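Long-range contacts in putative aminomethyltransferase (PDB 3TTG), which is a putative aminomethyltransferase that probably binds a folate and handles a one-carbon unit, as its glycine cleavage T-protein relatives do: residues 42-47 and 135-140; 170-175 and 187-192. One frame throughout, in Å; residues are numbered along the deposited sequence.

Contact 1 of 2, residues 42-47 and 135-140; sequences SVSRPS and FREIRL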
loop_
_atom_site.group_PDB
_atom_site.type_symbol
_atom_site.label_atom_id
_atom_site.label_comp_id
_atom_site.label_asym_id
_atom_site.label_seq_id
_atom_site.Cartn_x
_atom_site.Cartn_y
_atom_site.Cartn_z
ATOM N N SER A 42 10.480 8.614 -6.776
ATOM C CA SER A 42 10.594 9.448 -7.956
ATOM C C SER A 42 9.282 10.206 -8.164
ATOM O O SER A 42 9.268 11.369 -8.569
ATOM C CB SER A 42 10.929 8.578 -9.178
ATOM O OG SER A 42 10.939 9.382 -10.344
ATOM N N VAL A 43 8.175 9.545 -7.838
ATOM C CA VAL A 43 6.858 10.157 -7.898
ATOM C C VAL A 43 6.201 9.876 -6.555
ATOM O O VAL A 43 5.956 8.724 -6.212
ATOM C CB VAL A 43 6.017 9.630 -9.097
ATOM C CG1 VAL A 43 4.667 10.347 -9.149
ATOM C CG2 VAL A 43 6.783 9.820 -10.442
ATOM N N SER A 44 5.931 10.894 -5.800
ATOM C CA SER A 44 5.270 10.703 -4.514
ATOM C C SER A 44 3.765 10.481 -4.654
ATOM O O SER A 44 3.184 10.766 -5.704
ATOM C CB SER A 44 5.458 11.955 -3.673
ATOM O OG SER A 44 4.810 13.015 -4.336
ATOM N N ARG A 45 3.114 10.033 -3.560
ATOM C CA ARG A 45 1.678 10.141 -3.538
ATOM C C ARG A 45 1.289 11.650 -3.613
ATOM O O ARG A 45 1.882 12.526 -2.941
ATOM C CB ARG A 45 1.078 9.549 -2.286
ATOM C CG ARG A 45 1.079 8.032 -2.245
ATOM C CD ARG A 45 0.236 7.476 -1.117
ATOM N NE ARG A 45 0.125 6.026 -1.224
ATOM C CZ ARG A 45 -0.952 5.294 -1.542
ATOM N NH1 ARG A 45 -2.132 5.870 -1.742
ATOM N NH2 ARG A 45 -0.864 3.975 -1.608
ATOM N N PRO A 46 0.252 11.988 -4.373
ATOM C CA PRO A 46 -0.288 13.366 -4.306
ATOM C C PRO A 46 -0.829 13.712 -2.916
ATOM O O PRO A 46 -1.136 12.836 -2.119
ATOM C CB PRO A 46 -1.459 13.360 -5.336
ATOM C CG PRO A 46 -1.214 12.149 -6.179
ATOM C CD PRO A 46 -0.542 11.131 -5.279
ATOM N N SER A 47 -0.911 15.004 -2.623
ATOM C CA SER A 47 -1.379 15.603 -1.358
ATOM C C SER A 47 -2.625 16.354 -1.634
ATOM O O SER A 47 -2.536 17.491 -2.082
ATOM C CB SER A 47 -0.300 16.564 -0.819
ATOM O OG SER A 47 0.732 15.839 -0.207
ATOM N N PHE A 135 5.291 19.659 -1.460
ATOM C CA PHE A 135 6.019 18.686 -0.640
ATOM C C PHE A 135 6.818 17.670 -1.428
ATOM O O PHE A 135 6.381 17.264 -2.498
ATOM C CB PHE A 135 4.999 17.901 0.188
ATOM C CG PHE A 135 4.059 18.788 0.976
ATOM C CD1 PHE A 135 4.515 19.510 2.081
ATOM C CD2 PHE A 135 2.728 18.926 0.603
ATOM C CE1 PHE A 135 3.662 20.353 2.777
ATOM C CE2 PHE A 135 1.880 19.806 1.286
ATOM C CZ PHE A 135 2.351 20.524 2.348
ATOM N N ARG A 136 7.953 17.241 -0.875
ATOM C CA ARG A 136 8.764 16.100 -1.343
ATOM C C ARG A 136 8.482 14.917 -0.365
ATOM O O ARG A 136 8.520 15.122 0.850
ATOM C CB ARG A 136 10.256 16.471 -1.356
ATOM C CG ARG A 136 10.719 17.441 -2.480
ATOM C CD ARG A 136 10.624 16.848 -3.889
ATOM N NE ARG A 136 11.206 15.505 -3.930
ATOM C CZ ARG A 136 12.478 15.205 -4.170
ATOM N NH1 ARG A 136 13.356 16.161 -4.472
ATOM N NH2 ARG A 136 12.875 13.944 -4.160
ATOM N N GLU A 137 8.240 13.698 -0.870
ATOM C CA GLU A 137 8.012 12.528 -0.024
ATOM C C GLU A 137 9.348 11.779 0.262
ATOM O O GLU A 137 10.221 11.664 -0.604
ATOM C CB GLU A 137 6.974 11.592 -0.642
ATOM C CG GLU A 137 6.454 10.540 0.329
ATOM C CD GLU A 137 5.397 9.570 -0.193
ATOM O OE1 GLU A 137 5.043 9.633 -1.390
ATOM O OE2 GLU A 137 5.027 8.649 0.569
ATOM N N ILE A 138 9.553 11.410 1.513
ATOM C CA ILE A 138 10.683 10.564 1.946
ATOM C C ILE A 138 10.037 9.451 2.685
ATOM O O ILE A 138 9.222 9.724 3.571
ATOM C CB ILE A 138 11.732 11.271 2.845
ATOM C CG1 ILE A 138 12.207 12.600 2.270
ATOM C CG2 ILE A 138 12.891 10.321 3.177
ATOM C CD1 ILE A 138 13.168 13.432 3.189
ATOM N N ARG A 139 10.415 8.209 2.398
ATOM C CA ARG A 139 9.828 7.071 3.105
ATOM C C ARG A 139 10.818 6.362 3.984
ATOM O O ARG A 139 11.994 6.146 3.606
ATOM C CB ARG A 139 9.244 6.075 2.140
ATOM C CG ARG A 139 8.120 6.682 1.377
ATOM C CD ARG A 139 7.393 5.700 0.550
ATOM N NE ARG A 139 6.472 6.410 -0.348
ATOM C CZ ARG A 139 6.057 5.972 -1.540
ATOM N NH1 ARG A 139 6.387 4.766 -1.962
ATOM N NH2 ARG A 139 5.294 6.744 -2.314
ATOM N N LEU A 140 10.298 5.900 5.153
ATOM C CA LEU A 140 11.068 5.138 6.113
ATOM C C LEU A 140 10.407 3.792 6.304
ATOM O O LEU A 140 9.182 3.752 6.377
ATOM C CB LEU A 140 11.139 5.865 7.464
ATOM C CG LEU A 140 12.028 7.114 7.566
ATOM C CD1 LEU A 140 11.754 7.812 8.916
ATOM C CD2 LEU A 140 13.476 6.764 7.412
HETATM O O HOH W 1 4.847 15.803 -3.991
#

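Contact 2 of 2, residues 170-175 and 187-192; sequences YVLIHP and QADLFI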
loop_
_atom_site.group_PDB
_atom_site.type_symbol
_atom_site.label_atom_id
_atom_site.label_comp_id
_atom_site.label_asym_id
_atom_site.label_seq_id
_atom_site.Cartn_x
_atom_site.Cartn_y
_atom_site.Cartn_z
ATOM N N TYR A 170 3.998 16.965 6.807
ATOM C CA TYR A 170 3.201 15.957 7.510
ATOM C C TYR A 170 3.919 14.641 7.647
ATOM O O TYR A 170 4.738 14.281 6.798
ATOM C CB TYR A 170 1.867 15.682 6.731
ATOM C CG TYR A 170 1.013 16.896 6.473
ATOM C CD1 TYR A 170 0.067 17.315 7.404
ATOM C CD2 TYR A 170 1.231 17.704 5.364
ATOM C CE1 TYR A 170 -0.678 18.474 7.211
ATOM C CE2 TYR A 170 0.504 18.881 5.171
ATOM C CZ TYR A 170 -0.433 19.275 6.111
ATOM O OH TYR A 170 -1.161 20.433 5.957
ATOM N N VAL A 171 3.520 13.855 8.635
ATOM C CA VAL A 171 4.041 12.502 8.754
ATOM C C VAL A 171 2.869 11.561 8.843
ATOM O O VAL A 171 1.983 11.748 9.678
ATOM C CB VAL A 171 5.012 12.273 9.936
ATOM C CG1 VAL A 171 5.609 10.864 9.876
ATOM C CG2 VAL A 171 6.123 13.291 9.918
ATOM N N LEU A 172 2.896 10.535 8.025
ATOM C CA LEU A 172 1.951 9.432 8.023
ATOM C C LEU A 172 2.669 8.219 8.590
ATOM O O LEU A 172 3.658 7.760 7.964
ATOM C CB LEU A 172 1.460 9.077 6.614
ATOM C CG LEU A 172 0.524 10.044 5.836
ATOM C CD1 LEU A 172 1.131 11.432 5.714
ATOM C CD2 LEU A 172 0.256 9.509 4.441
ATOM N N ILE A 173 2.161 7.636 9.675
ATOM C CA ILE A 173 2.691 6.365 10.164
ATOM C C ILE A 173 1.610 5.377 9.880
ATOM O O ILE A 173 0.521 5.493 10.435
ATOM C CB ILE A 173 3.144 6.309 11.617
ATOM C CG1 ILE A 173 4.035 7.477 12.031
ATOM C CG2 ILE A 173 3.821 4.968 11.898
ATOM C CD1 ILE A 173 5.214 7.638 11.331
ATOM N N HIS A 174 1.883 4.429 9.018
ATOM C CA HIS A 174 0.868 3.456 8.633
ATOM C C HIS A 174 0.447 2.584 9.818
ATOM O O HIS A 174 1.250 2.308 10.733
ATOM C CB HIS A 174 1.401 2.502 7.534
ATOM C CG HIS A 174 1.708 3.094 6.193
ATOM N ND1 HIS A 174 1.756 2.306 5.065
ATOM C CD2 HIS A 174 2.076 4.352 5.851
ATOM C CE1 HIS A 174 2.156 3.102 4.077
ATOM N NE2 HIS A 174 2.337 4.337 4.501
ATOM N N PRO A 175 -0.729 1.971 9.743
ATOM C CA PRO A 175 -1.023 0.875 10.696
ATOM C C PRO A 175 -0.018 -0.244 10.497
ATOM O O PRO A 175 0.459 -0.465 9.368
ATOM C CB PRO A 175 -2.437 0.418 10.316
ATOM C CG PRO A 175 -2.747 1.045 9.066
ATOM C CD PRO A 175 -1.803 2.139 8.754
ATOM N N GLN A 187 6.118 1.553 8.801
ATOM C CA GLN A 187 6.236 2.365 7.545
ATOM C C GLN A 187 5.837 3.779 7.814
ATOM O O GLN A 187 4.757 3.997 8.354
ATOM C CB GLN A 187 5.373 1.848 6.425
ATOM C CG GLN A 187 5.650 0.451 5.974
ATOM C CD GLN A 187 4.649 0.031 4.938
ATOM O OE1 GLN A 187 3.576 -0.529 5.255
ATOM N NE2 GLN A 187 4.975 0.259 3.685
ATOM N N ALA A 188 6.717 4.732 7.552
ATOM C CA ALA A 188 6.385 6.125 7.710
ATOM C C ALA A 188 6.663 6.887 6.429
ATOM O O ALA A 188 7.675 6.645 5.757
ATOM C CB ALA A 188 7.177 6.734 8.842
ATOM N N ASP A 189 5.732 7.777 6.067
ATOM C CA ASP A 189 5.856 8.644 4.900
ATOM C C ASP A 189 5.931 10.077 5.354
ATOM O O ASP A 189 4.993 10.606 5.957
ATOM C CB ASP A 189 4.713 8.487 3.952
ATOM C CG ASP A 189 4.434 7.038 3.566
ATOM O OD1 ASP A 189 5.419 6.241 3.423
ATOM O OD2 ASP A 189 3.257 6.683 3.485
ATOM N N LEU A 190 7.005 10.714 5.009
ATOM C CA LEU A 190 7.247 12.088 5.396
ATOM C C LEU A 190 7.012 12.996 4.198
ATOM O O LEU A 190 7.689 12.821 3.202
ATOM C CB LEU A 190 8.696 12.253 5.882
ATOM C CG LEU A 190 9.143 11.597 7.176
ATOM C CD1 LEU A 190 9.038 10.083 7.121
ATOM C CD2 LEU A 190 10.610 11.929 7.465
ATOM N N PHE A 191 6.104 13.973 4.300
ATOM C CA PHE A 191 5.863 14.982 3.243
ATOM C C PHE A 191 6.472 16.262 3.708
ATOM O O PHE A 191 5.916 16.926 4.583
ATOM C CB PHE A 191 4.362 15.105 2.998
ATOM C CG PHE A 191 3.839 13.878 2.298
ATOM C CD1 PHE A 191 3.694 13.852 0.919
ATOM C CD2 PHE A 191 3.433 12.780 3.015
ATOM C CE1 PHE A 191 3.190 12.715 0.278
ATOM C CE2 PHE A 191 3.006 11.624 2.367
ATOM C CZ PHE A 191 2.834 11.630 1.006
ATOM N N ILE A 192 7.687 16.553 3.199
ATOM C CA ILE A 192 8.536 17.652 3.640
ATOM C C ILE A 192 8.358 18.871 2.745
ATOM O O ILE A 192 8.448 18.712 1.532
ATOM C CB ILE A 192 10.010 17.150 3.618
ATOM C CG1 ILE A 192 10.142 15.866 4.501
ATOM C CG2 ILE A 192 10.961 18.247 4.093
ATOM C CD1 ILE A 192 9.721 16.050 6.034
HETATM O O HOH W 2 3.729 1.378 10.365
HETATM O O HOH W 3 0.889 -0.306 4.369
#

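Contact 1 of 2, residues 42-47 and 135-140
In the folate-binding domain, the loop between strand 37-39 and strand 48-51 passes over one face of strand 135-141, and its residues Ser-44 and Arg-45 meet Glu-137 there. The anchoring bond runs from Arg-45 N to Glu-137 OE1 (2.9 Å), nearly along the C-O axis of that oxygen. Glutamate suits the place because its chain is long enough to span the gap: CG is anti to the backbone N (chi1 -166°), and the extended chain carries the carboxylate out to the loop. Arg-139, two residues on along the same strand, grips this carboxylate side-on, with NE to Glu-137 OE2 at 2.8 Å and NH2 to Glu-137 OE1 at 3.0 Å. Both arginine nitrogens lie out of the carboxylate plane, NH2 by 41° and NE by 68°. Arg-45 N reaches OE1 from the face opposite to NH2. The two-point salt bridge probably limits rotation of the carboxylate.

Ser-44 CB packs 3.4 Å from Glu-137 CB; serine adds just a short hydroxyl, which a water joins to Phe-135 O. Further along, Ser-47 OG sits 3.8 Å from CD2 of the Phe-135 ring, beside which Phe-191 also packs. The guanidinium of Arg-45 turns to other partners, Asp-90 and the carbonyl of Phe-103, while Arg-139 NH1 bonds Tyr-221. The whole is a connection between two sheets whose backbone is held by a strand glutamate, itself oriented by a salt bridge with Arg-139.

Contact 2 of 2, residues 170-175 and 187-192
Strands 170-173 and 187-192 run antiparallel, their axes 4.7 Å apart at 166°, with two-way backbone hydrogen bonds at Tyr-170/Phe-191 and Leu-172/Asp-189, and His-174 N adding one more to Gln-187 O. Beyond this ladder His-174 reaches across to two residues of the partner strand. Its CG lies anti to the carbonyl carbon (chi1 -66°), which swings the imidazole across to the neighbouring strand, beside Gln-187 and Asp-189, and NE2 donates to Asp-189 OD2 at 2.7 Å. The oxygen lies in the ring plane and is met on its syn side, though well out of the carboxylate plane, with ring and carboxylate planes 77° apart. Gln-187 lays its CB over one face of the same ring, a CH-pi contact of 3.9 Å from that carbon to the ring centroid. A water bridges His-174 ND1 and Gln-187 OE1, so both ring nitrogens have polar company in a buried setting.

A phenylalanine in place of His-174 would probably keep a ring under Gln-187 but leave Asp-189 OD2 without its donor and the bridging water without a nitrogen to hold it. On the same face as Asp-189, Leu-172 CD1 rests against Phe-191 CD2 at 3.8 Å, branched aliphatic carbon beside aromatic ring, and Phe-103 meets that ring from elsewhere. The other face carries Val-171, Ile-173, Ala-188 and Leu-190, with helix 145-152 packing on the last three. Ile-173 packs on Ala-188, whose methyl suits a close approach. Together the strands form a beta-hairpin within a mixed sheet, with a His-carboxylate hydrogen bond at the end where the loop joins them.

Overall arrangement
From the N terminus, the chain leaves strand 37-39 of the mixed sheet and, through 42-47, heads for strand 48-51 of the five-stranded antiparallel sheet. It completes that sheet before returning at strand 135-141, where contact 1 closes a loop of 87 residues and fastens the connection between the two sheets to this strand of the mixed one. Helix 145-152 and strand 161-164 follow, and contact 2 then closes the 11-residue connection between 175 and 187. The contacts are thus in series, neither nested nor crossed. They meet in space, their centres about 9 Å apart, because strands 135-141 and 187-193 are neighbours in the mixed sheet: Leu-140 and Ile-138 pair with Ala-188 and Leu-190 through their backbones, and Glu-137 packs on Asp-189.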